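Local atomic coordinates of putative modification methylase (Thermus thermophilus, PDB entry 2ZIG), a protein that probably methylates DNA at the N4 position of cytosine, using S-adenosylmethionine as methyl donor. Residues Y69-W80 and F113-C123; L43-W51 and L93-V102. All coordinates share one frame; numbering follows the deposited sequence.

Contact 1 of 2, residues Y69-W80 and F113-C123; sequences YEAFLDELDRVW and FPLHADIQVRC
The ring of Tyr69 lies over one face of the Phe113 ring in a face-to-face stack, centroids 4.1 Å apart and planes at 27°, with Phe113 CD1 above the centre of the tyrosine. With CG anti to the backbone N (chi1 -170°), Tyr69 reaches across to the start of helix 115-125, where its hydroxyl gives a very short hydrogen bond, Tyr69 OH to Asp118 OD2 2.5 Å, the carboxylate oxygen lying at the ring edge in its plane. Asp118 also forms a salt bridge, through OD1, with Arg124 of the second subunit. One turn on, Leu73 is a knob in the hole made by Leu115, Asp118, Ile119 and Arg122. Arg122 answers as a knob among Glu70, Leu73, Asp74 and Asp77, its chain extended from CG to NE. Leu73 CB sits 3.4 Å above the centre of the guanidinium plane of Arg122. Asp74 OD2 (2.8 Å), met nearly along its C-O axis, and Asp77 OD2 (3.1 Å), met from above the carboxylate but within the guanidinium plane, share Arg122 NH1. Arg122 NH2 makes a weak, long salt bridge to Glu70 OE1, completing a network with Asp74 and Asp77. A water donates to both Asp77 OD2 and Arg122 O. Deeper in, Ile119 CD1 presses tightly on Leu76 CD1 (3.3 Å), and Cys123 SG rests over the five-membered ring of Trp80. The helices cross at -46° around an apolar seam; beside it, three carboxylates round one guanidinium probably favour its positive charge at the partly exposed side of the pair.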
loop_
_atom_site.group_PDB
_atom_site.type_symbol
_atom_site.label_atom_id
_atom_site.label_comp_id
_atom_site.label_asym_id
_atom_site.label_seq_id
_atom_site.Cartn_x
_atom_site.Cartn_y
_atom_site.Cartn_z
ATOM N N TYR B 69 -11.620 -9.829 11.709
ATOM C CA TYR B 69 -11.048 -8.904 10.744
ATOM C C TYR B 69 -12.115 -8.311 9.823
ATOM O O TYR B 69 -12.223 -7.091 9.701
ATOM C CB TYR B 69 -9.981 -9.636 9.922
ATOM C CG TYR B 69 -9.146 -8.745 9.037
ATOM C CD1 TYR B 69 -8.372 -7.720 9.578
ATOM C CD2 TYR B 69 -9.142 -8.915 7.656
ATOM C CE1 TYR B 69 -7.618 -6.883 8.763
ATOM C CE2 TYR B 69 -8.392 -8.086 6.831
ATOM C CZ TYR B 69 -7.634 -7.072 7.392
ATOM O OH TYR B 69 -6.898 -6.244 6.575
ATOM N N GLU B 70 -12.904 -9.172 9.181
ATOM C CA GLU B 70 -13.957 -8.710 8.275
ATOM C C GLU B 70 -14.974 -7.835 8.998
ATOM O O GLU B 70 -15.374 -6.782 8.494
ATOM C CB GLU B 70 -14.693 -9.890 7.632
ATOM C CG GLU B 70 -13.811 -10.866 6.879
ATOM C CD GLU B 70 -12.847 -10.185 5.930
ATOM O OE1 GLU B 70 -13.306 -9.420 5.052
ATOM O OE2 GLU B 70 -11.626 -10.420 6.064
ATOM N N ALA B 71 -15.399 -8.279 10.176
ATOM C CA ALA B 71 -16.367 -7.528 10.965
ATOM C C ALA B 71 -15.795 -6.149 11.320
ATOM O O ALA B 71 -16.512 -5.149 11.323
ATOM C CB ALA B 71 -16.718 -8.299 12.228
ATOM N N PHE B 72 -14.502 -6.105 11.621
ATOM C CA PHE B 72 -13.839 -4.851 11.953
ATOM C C PHE B 72 -13.886 -3.946 10.725
ATOM O O PHE B 72 -14.275 -2.785 10.810
ATOM C CB PHE B 72 -12.386 -5.116 12.362
ATOM C CG PHE B 72 -11.614 -3.871 12.703
ATOM C CD1 PHE B 72 -12.066 -3.002 13.694
ATOM C CD2 PHE B 72 -10.437 -3.564 12.030
ATOM C CE1 PHE B 72 -11.355 -1.839 14.006
ATOM C CE2 PHE B 72 -9.716 -2.402 12.336
ATOM C CZ PHE B 72 -10.177 -1.539 13.325
ATOM N N LEU B 73 -13.496 -4.487 9.577
ATOM C CA LEU B 73 -13.517 -3.723 8.335
ATOM C C LEU B 73 -14.906 -3.152 8.078
ATOM O O LEU B 73 -15.054 -1.991 7.695
ATOM C CB LEU B 73 -13.103 -4.612 7.165
ATOM C CG LEU B 73 -11.616 -4.958 7.111
ATOM C CD1 LEU B 73 -11.353 -5.937 5.983
ATOM C CD2 LEU B 73 -10.818 -3.673 6.910
ATOM N N ASP B 74 -15.924 -3.979 8.302
ATOM C CA ASP B 74 -17.309 -3.572 8.101
ATOM C C ASP B 74 -17.679 -2.429 9.036
ATOM O O ASP B 74 -18.457 -1.548 8.672
ATOM C CB ASP B 74 -18.242 -4.771 8.319
ATOM C CG ASP B 74 -18.210 -5.754 7.156
ATOM O OD1 ASP B 74 -18.616 -6.920 7.348
ATOM O OD2 ASP B 74 -17.789 -5.358 6.044
ATOM N N GLU B 75 -17.120 -2.438 10.241
ATOM C CA GLU B 75 -17.402 -1.371 11.195
ATOM C C GLU B 75 -16.832 -0.067 10.648
ATOM O O GLU B 75 -17.508 0.967 10.638
ATOM C CB GLU B 75 -16.766 -1.678 12.549
ATOM C CG GLU B 75 -17.338 -2.895 13.248
ATOM C CD GLU B 75 -16.611 -3.211 14.546
ATOM O OE1 GLU B 75 -16.468 -2.291 15.384
ATOM O OE2 GLU B 75 -16.186 -4.376 14.731
ATOM N N LEU B 76 -15.586 -0.128 10.186
ATOM C CA LEU B 76 -14.925 1.040 9.629
ATOM C C LEU B 76 -15.712 1.588 8.444
ATOM O O LEU B 76 -15.855 2.799 8.295
ATOM C CB LEU B 76 -13.507 0.687 9.162
ATOM C CG LEU B 76 -12.514 0.095 10.164
ATOM C CD1 LEU B 76 -11.182 -0.108 9.454
ATOM C CD2 LEU B 76 -12.333 1.018 11.362
ATOM N N ASP B 77 -16.220 0.694 7.599
ATOM C CA ASP B 77 -16.982 1.117 6.429
ATOM C C ASP B 77 -18.190 1.996 6.764
ATOM O O ASP B 77 -18.512 2.929 6.024
ATOM C CB ASP B 77 -17.433 -0.104 5.623
ATOM C CG ASP B 77 -16.352 -0.619 4.689
ATOM O OD1 ASP B 77 -15.190 -0.171 4.815
ATOM O OD2 ASP B 77 -16.659 -1.470 3.828
ATOM N N ARG B 78 -18.858 1.709 7.874
ATOM C CA ARG B 78 -20.012 2.506 8.261
ATOM C C ARG B 78 -19.571 3.917 8.642
ATOM O O ARG B 78 -20.345 4.878 8.540
ATOM C CB ARG B 78 -20.746 1.848 9.424
ATOM C CG ARG B 78 -21.542 0.611 9.029
ATOM C CD ARG B 78 -22.341 0.096 10.220
ATOM N NE ARG B 78 -21.463 -0.190 11.351
ATOM C CZ ARG B 78 -21.886 -0.523 12.567
ATOM N NH1 ARG B 78 -23.186 -0.613 12.819
ATOM N NH2 ARG B 78 -21.003 -0.759 13.532
ATOM N N VAL B 79 -18.322 4.033 9.083
ATOM C CA VAL B 79 -17.761 5.328 9.448
ATOM C C VAL B 79 -17.354 6.067 8.171
ATOM O O VAL B 79 -17.655 7.250 8.005
ATOM C CB VAL B 79 -16.524 5.160 10.349
ATOM C CG1 VAL B 79 -15.895 6.516 10.638
ATOM C CG2 VAL B 79 -16.924 4.466 11.642
ATOM N N TRP B 80 -16.682 5.362 7.265
ATOM C CA TRP B 80 -16.241 5.961 6.005
ATOM C C TRP B 80 -17.465 6.466 5.224
ATOM O O TRP B 80 -17.386 7.472 4.508
ATOM C CB TRP B 80 -15.463 4.938 5.152
ATOM C CG TRP B 80 -14.305 4.227 5.837
ATOM C CD1 TRP B 80 -13.902 2.940 5.614
ATOM C CD2 TRP B 80 -13.405 4.757 6.829
ATOM N NE1 TRP B 80 -12.821 2.635 6.404
ATOM C CE2 TRP B 80 -12.494 3.730 7.157
ATOM C CE3 TRP B 80 -13.283 5.998 7.472
ATOM C CZ2 TRP B 80 -11.470 3.905 8.104
ATOM C CZ3 TRP B 80 -12.269 6.172 8.411
ATOM C CH2 TRP B 80 -11.375 5.127 8.717
ATOM N N PHE B 113 -1.844 -8.854 8.237
ATOM C CA PHE B 113 -3.136 -8.498 7.677
ATOM C C PHE B 113 -2.904 -7.203 6.906
ATOM O O PHE B 113 -2.422 -6.226 7.470
ATOM C CB PHE B 113 -4.171 -8.292 8.790
ATOM C CG PHE B 113 -4.950 -9.537 9.126
ATOM C CD1 PHE B 113 -5.817 -10.098 8.195
ATOM C CD2 PHE B 113 -4.781 -10.174 10.352
ATOM C CE1 PHE B 113 -6.503 -11.282 8.479
ATOM C CE2 PHE B 113 -5.462 -11.357 10.646
ATOM C CZ PHE B 113 -6.324 -11.913 9.706
ATOM N N PRO B 114 -3.215 -7.190 5.597
ATOM C CA PRO B 114 -3.036 -6.006 4.742
ATOM C C PRO B 114 -4.113 -4.941 4.975
ATOM O O PRO B 114 -4.833 -4.559 4.054
ATOM C CB PRO B 114 -3.103 -6.593 3.336
ATOM C CG PRO B 114 -4.138 -7.669 3.494
ATOM C CD PRO B 114 -3.744 -8.326 4.815
ATOM N N LEU B 115 -4.204 -4.467 6.214
ATOM C CA LEU B 115 -5.195 -3.468 6.601
ATOM C C LEU B 115 -5.341 -2.284 5.647
ATOM O O LEU B 115 -6.456 -1.928 5.261
ATOM C CB LEU B 115 -4.866 -2.928 7.990
ATOM C CG LEU B 115 -5.979 -2.858 9.038
ATOM C CD1 LEU B 115 -5.586 -1.821 10.084
ATOM C CD2 LEU B 115 -7.319 -2.500 8.401
ATOM N N HIS B 116 -4.220 -1.666 5.275
ATOM C CA HIS B 116 -4.266 -0.504 4.400
ATOM C C HIS B 116 -4.887 -0.844 3.042
ATOM O O HIS B 116 -5.611 -0.033 2.459
ATOM C CB HIS B 116 -2.860 0.080 4.187
ATOM C CG HIS B 116 -2.101 -0.565 3.065
ATOM N ND1 HIS B 116 -1.458 -1.778 3.197
ATOM C CD2 HIS B 116 -1.924 -0.185 1.778
ATOM C CE1 HIS B 116 -0.917 -2.117 2.040
ATOM N NE2 HIS B 116 -1.186 -1.168 1.162
ATOM N N ALA B 117 -4.599 -2.040 2.542
ATOM C CA ALA B 117 -5.122 -2.454 1.248
ATOM C C ALA B 117 -6.620 -2.734 1.319
ATOM O O ALA B 117 -7.361 -2.394 0.399
ATOM C CB ALA B 117 -4.375 -3.689 0.752
ATOM N N ASP B 118 -7.060 -3.361 2.405
ATOM C CA ASP B 118 -8.475 -3.657 2.582
ATOM C C ASP B 118 -9.240 -2.349 2.687
ATOM O O ASP B 118 -10.348 -2.226 2.161
ATOM C CB ASP B 118 -8.697 -4.505 3.843
ATOM C CG ASP B 118 -8.489 -5.991 3.587
ATOM O OD1 ASP B 118 -9.197 -6.530 2.711
ATOM O OD2 ASP B 118 -7.628 -6.615 4.243
ATOM N N ILE B 119 -8.634 -1.366 3.350
ATOM C CA ILE B 119 -9.259 -0.062 3.520
ATOM C C ILE B 119 -9.378 0.635 2.168
ATOM O O ILE B 119 -10.453 1.123 1.811
ATOM C CB ILE B 119 -8.446 0.836 4.488
ATOM C CG1 ILE B 119 -8.365 0.186 5.878
ATOM C CG2 ILE B 119 -9.078 2.224 4.585
ATOM C CD1 ILE B 119 -9.675 0.022 6.552
ATOM N N GLN B 120 -8.282 0.676 1.412
ATOM C CA GLN B 120 -8.294 1.321 0.094
ATOM C C GLN B 120 -9.374 0.748 -0.806
ATOM O O GLN B 120 -10.136 1.487 -1.423
ATOM C CB GLN B 120 -6.943 1.169 -0.622
ATOM C CG GLN B 120 -5.907 2.197 -0.238
ATOM C CD GLN B 120 -4.654 2.100 -1.085
ATOM O OE1 GLN B 120 -4.397 2.948 -1.938
ATOM N NE2 GLN B 120 -3.871 1.064 -0.857
ATOM N N VAL B 121 -9.428 -0.574 -0.886
ATOM C CA VAL B 121 -10.405 -1.248 -1.727
ATOM C C VAL B 121 -11.839 -0.908 -1.312
ATOM O O VAL B 121 -12.633 -0.431 -2.118
ATOM C CB VAL B 121 -10.176 -2.774 -1.674
ATOM C CG1 VAL B 121 -11.297 -3.511 -2.395
ATOM C CG2 VAL B 121 -8.830 -3.100 -2.313
ATOM N N ARG B 122 -12.162 -1.133 -0.046
ATOM C CA ARG B 122 -13.502 -0.856 0.443
ATOM C C ARG B 122 -13.932 0.600 0.266
ATOM O O ARG B 122 -15.119 0.876 0.096
ATOM C CB ARG B 122 -13.607 -1.279 1.906
ATOM C CG ARG B 122 -13.578 -2.787 2.088
ATOM C CD ARG B 122 -13.351 -3.162 3.534
ATOM N NE ARG B 122 -13.552 -4.590 3.779
ATOM C CZ ARG B 122 -14.714 -5.133 4.134
ATOM N NH1 ARG B 122 -15.787 -4.369 4.291
ATOM N NH2 ARG B 122 -14.801 -6.440 4.341
ATOM N N CYS B 123 -12.981 1.531 0.295
ATOM C CA CYS B 123 -13.316 2.938 0.128
ATOM C C CYS B 123 -13.809 3.220 -1.285
ATOM O O CYS B 123 -14.636 4.104 -1.489
ATOM C CB CYS B 123 -12.118 3.837 0.460
ATOM S SG CYS B 123 -11.915 4.187 2.239
HETATM O O HOH W 1 -17.052 -1.213 1.212
#

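Contact 2 of 2, residues L43-W51 and L93-V102; sequences LVVTSPPYW and LVIVVGDVAV
Val44 O accepts the shortest backbone bond between the strands, from Val94 N at 2.7 Å. Thr46 continues the parallel ladder with both its backbone N and its O: the N donates to Val94 O, and the O receives Val96 N at 2.8 Å. Between these rungs, Val45 CA and Ile95 CA make C-H...O contacts. On the face bearing Val44 and Thr46, Val44 CG1 meets Leu93 CD1 at 3.6 Å; toward the other face, Leu43 CD1 touches Val94 CG2. Past the ladder, Pro48 lays CD against Ile95 CG2 and CG against Val97 CG1 (3.8 Å). Tyr50, less well ordered, then receives Val100 CG2 over its ring centre in a CH-pi contact, 3.4 Å from the centroid. The valine's other methyl, CG1, anti to the backbone N (chi1 -178°), reaches Tyr50 CE2. A glycine in place of Val100 would probably leave this ring face without its methyl cover and the tyrosine freer to turn. Thr46 OG1 hydrogen-bonds Asp241 at the end of adjacent strand 238-241. Parallel strands amid a mixed sheet, the first running into a Ser-Pro-Pro-Tyr sequence, are characteristic of the Rossmann-like N4/N6 methyltransferase fold; in relatives this motif forms part of the active site, and probably does so here.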
loop_
_atom_site.group_PDB
_atom_site.type_symbol
_atom_site.label_atom_id
_atom_site.label_comp_id
_atom_site.label_asym_id
_atom_site.label_seq_id
_atom_site.Cartn_x
_atom_site.Cartn_y
_atom_site.Cartn_z
ATOM N N LEU B 43 -11.838 18.217 5.655
ATOM C CA LEU B 43 -10.768 17.232 5.704
ATOM C C LEU B 43 -10.904 16.339 6.916
ATOM O O LEU B 43 -11.322 16.785 7.973
ATOM C CB LEU B 43 -9.408 17.934 5.779
ATOM C CG LEU B 43 -8.176 17.086 6.127
ATOM C CD1 LEU B 43 -7.921 16.090 5.009
ATOM C CD2 LEU B 43 -6.957 17.987 6.325
ATOM N N VAL B 44 -10.533 15.075 6.750
ATOM C CA VAL B 44 -10.554 14.113 7.843
ATOM C C VAL B 44 -9.168 13.452 7.949
ATOM O O VAL B 44 -8.629 12.949 6.966
ATOM C CB VAL B 44 -11.598 12.995 7.602
ATOM C CG1 VAL B 44 -11.557 11.992 8.743
ATOM C CG2 VAL B 44 -12.992 13.594 7.464
ATOM N N VAL B 45 -8.580 13.474 9.136
ATOM C CA VAL B 45 -7.294 12.819 9.335
ATOM C C VAL B 45 -7.521 11.898 10.511
ATOM O O VAL B 45 -7.969 12.336 11.578
ATOM C CB VAL B 45 -6.182 13.815 9.680
ATOM C CG1 VAL B 45 -4.872 13.061 9.969
ATOM C CG2 VAL B 45 -5.997 14.788 8.537
ATOM N N THR B 46 -7.231 10.617 10.335
ATOM C CA THR B 46 -7.451 9.695 11.433
ATOM C C THR B 46 -6.731 8.369 11.277
ATOM O O THR B 46 -6.197 8.042 10.220
ATOM C CB THR B 46 -8.963 9.413 11.605
ATOM O OG1 THR B 46 -9.177 8.618 12.778
ATOM C CG2 THR B 46 -9.504 8.670 10.388
ATOM N N SER B 47 -6.736 7.607 12.358
ATOM C CA SER B 47 -6.122 6.296 12.387
ATOM C C SER B 47 -7.184 5.340 12.923
ATOM O O SER B 47 -7.798 5.599 13.964
ATOM C CB SER B 47 -4.911 6.311 13.320
ATOM O OG SER B 47 -4.218 5.080 13.267
ATOM N N PRO B 48 -7.431 4.231 12.211
ATOM C CA PRO B 48 -8.439 3.274 12.677
ATOM C C PRO B 48 -8.059 2.742 14.055
ATOM O O PRO B 48 -6.901 2.436 14.313
ATOM C CB PRO B 48 -8.430 2.200 11.591
ATOM C CG PRO B 48 -7.025 2.272 11.047
ATOM C CD PRO B 48 -6.752 3.750 10.996
ATOM N N PRO B 49 -9.038 2.644 14.964
ATOM C CA PRO B 49 -8.788 2.150 16.322
ATOM C C PRO B 49 -8.550 0.655 16.307
ATOM O O PRO B 49 -9.408 -0.108 16.747
ATOM C CB PRO B 49 -10.078 2.508 17.048
ATOM C CG PRO B 49 -11.107 2.252 15.985
ATOM C CD PRO B 49 -10.477 2.885 14.751
ATOM N N TYR B 50 -7.399 0.220 15.813
ATOM C CA TYR B 50 -7.165 -1.213 15.757
ATOM C C TYR B 50 -7.075 -1.886 17.114
ATOM O O TYR B 50 -7.492 -3.034 17.261
ATOM C CB TYR B 50 -5.910 -1.562 14.957
ATOM C CG TYR B 50 -5.848 -3.050 14.690
ATOM C CD1 TYR B 50 -6.711 -3.642 13.767
ATOM C CD2 TYR B 50 -4.997 -3.878 15.423
ATOM C CE1 TYR B 50 -6.734 -5.021 13.581
ATOM C CE2 TYR B 50 -5.012 -5.262 15.247
ATOM C CZ TYR B 50 -5.883 -5.826 14.324
ATOM O OH TYR B 50 -5.899 -7.191 14.136
ATOM N N TRP B 51 -6.534 -1.189 18.105
ATOM C CA TRP B 51 -6.421 -1.777 19.434
ATOM C C TRP B 51 -7.800 -2.251 19.905
ATOM O O TRP B 51 -7.918 -3.015 20.865
ATOM C CB TRP B 51 -5.846 -0.761 20.425
ATOM C CG TRP B 51 -6.716 0.426 20.640
ATOM C CD1 TRP B 51 -6.889 1.483 19.794
ATOM C CD2 TRP B 51 -7.569 0.665 21.764
ATOM N NE1 TRP B 51 -7.798 2.367 20.321
ATOM C CE2 TRP B 51 -8.234 1.890 21.529
ATOM C CE3 TRP B 51 -7.839 -0.039 22.947
ATOM C CZ2 TRP B 51 -9.156 2.430 22.437
ATOM C CZ3 TRP B 51 -8.758 0.498 23.852
ATOM C CH2 TRP B 51 -9.405 1.722 23.588
ATOM N N LEU B 93 -10.531 12.155 2.792
ATOM C CA LEU B 93 -10.400 11.369 4.003
ATOM C C LEU B 93 -8.972 10.809 3.979
ATOM O O LEU B 93 -8.605 10.054 3.077
ATOM C CB LEU B 93 -11.431 10.239 4.003
ATOM C CG LEU B 93 -11.179 8.997 4.858
ATOM C CD1 LEU B 93 -11.334 9.305 6.340
ATOM C CD2 LEU B 93 -12.155 7.922 4.436
ATOM N N VAL B 94 -8.165 11.210 4.954
ATOM C CA VAL B 94 -6.779 10.753 5.048
ATOM C C VAL B 94 -6.727 9.743 6.186
ATOM O O VAL B 94 -7.129 10.048 7.308
ATOM C CB VAL B 94 -5.819 11.925 5.369
ATOM C CG1 VAL B 94 -4.373 11.446 5.349
ATOM C CG2 VAL B 94 -6.001 13.034 4.357
ATOM N N ILE B 95 -6.238 8.541 5.901
ATOM C CA ILE B 95 -6.173 7.492 6.913
ATOM C C ILE B 95 -4.751 6.968 7.136
ATOM O O ILE B 95 -4.130 6.410 6.228
ATOM C CB ILE B 95 -7.092 6.315 6.520
ATOM C CG1 ILE B 95 -8.503 6.839 6.213
ATOM C CG2 ILE B 95 -7.157 5.313 7.647
ATOM C CD1 ILE B 95 -9.450 5.800 5.632
ATOM N N VAL B 96 -4.239 7.165 8.346
ATOM C CA VAL B 96 -2.896 6.708 8.695
ATOM C C VAL B 96 -3.062 5.294 9.234
ATOM O O VAL B 96 -3.598 5.091 10.324
ATOM C CB VAL B 96 -2.270 7.620 9.760
ATOM C CG1 VAL B 96 -0.863 7.139 10.099
ATOM C CG2 VAL B 96 -2.248 9.064 9.243
ATOM N N VAL B 97 -2.605 4.320 8.447
ATOM C CA VAL B 97 -2.743 2.906 8.792
ATOM C C VAL B 97 -1.456 2.112 8.679
ATOM O O VAL B 97 -0.766 2.195 7.671
ATOM C CB VAL B 97 -3.719 2.165 7.838
ATOM C CG1 VAL B 97 -4.389 1.045 8.576
ATOM C CG2 VAL B 97 -4.699 3.116 7.223
ATOM N N GLY B 98 -1.164 1.320 9.707
ATOM C CA GLY B 98 0.000 0.457 9.677
ATOM C C GLY B 98 -0.569 -0.947 9.542
ATOM O O GLY B 98 -1.575 -1.255 10.187
ATOM N N ASP B 99 0.019 -1.800 8.710
ATOM C CA ASP B 99 -0.525 -3.142 8.580
ATOM C C ASP B 99 -0.256 -3.977 9.832
ATOM O O ASP B 99 0.838 -3.955 10.400
ATOM C CB ASP B 99 -0.002 -3.813 7.302
ATOM C CG ASP B 99 -0.651 -3.226 6.052
ATOM O OD1 ASP B 99 -1.572 -2.410 6.231
ATOM O OD2 ASP B 99 -0.267 -3.561 4.912
ATOM N N VAL B 100 -1.283 -4.700 10.264
ATOM C CA VAL B 100 -1.220 -5.510 11.475
ATOM C C VAL B 100 -0.592 -6.883 11.337
ATOM O O VAL B 100 -1.192 -7.804 10.793
ATOM C CB VAL B 100 -2.620 -5.676 12.059
ATOM C CG1 VAL B 100 -2.558 -6.488 13.344
ATOM C CG2 VAL B 100 -3.233 -4.295 12.301
ATOM N N ALA B 101 0.625 -7.014 11.851
ATOM C CA ALA B 101 1.344 -8.277 11.796
ATOM C C ALA B 101 1.179 -9.015 13.116
ATOM O O ALA B 101 2.113 -9.089 13.909
ATOM C CB ALA B 101 2.830 -8.027 11.514
ATOM N N VAL B 102 -0.015 -9.553 13.351
ATOM C CA VAL B 102 -0.284 -10.293 14.582
ATOM C C VAL B 102 -0.681 -11.739 14.296
ATOM O O VAL B 102 -0.110 -12.671 14.864
ATOM C CB VAL B 102 -1.409 -9.626 15.412
ATOM C CG1 VAL B 102 -2.692 -9.556 14.590
ATOM C CG2 VAL B 102 -1.638 -10.411 16.707
#

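Both contacts are largely buried, but contact 2 lies nearer the middle of the chain, joining central strands of the sheet, whereas contact 1 pairs two helices packed on it and extends to the dimer interface. The segments alternate in sequence: strand 41-46 leads to helix 66-86, and strand 91-97 to helix 115-125. Contact 2 is held by backbone hydrogen bonds and aliphatic packing, with one CH-pi contact at its partly exposed end; contact 1 adds aromatic stacking and, at its partly exposed side, Arg122 and its acids. They meet directly, with Phe113 N probably hydrogen-bonded to Val100 O and His116 ND1 to Asp99 OD2, while Ile95 packs under Trp80 and Ile119. Tyr50 meets Phe72 edge-to-face, tying the loop after the first strand to helix 66-86.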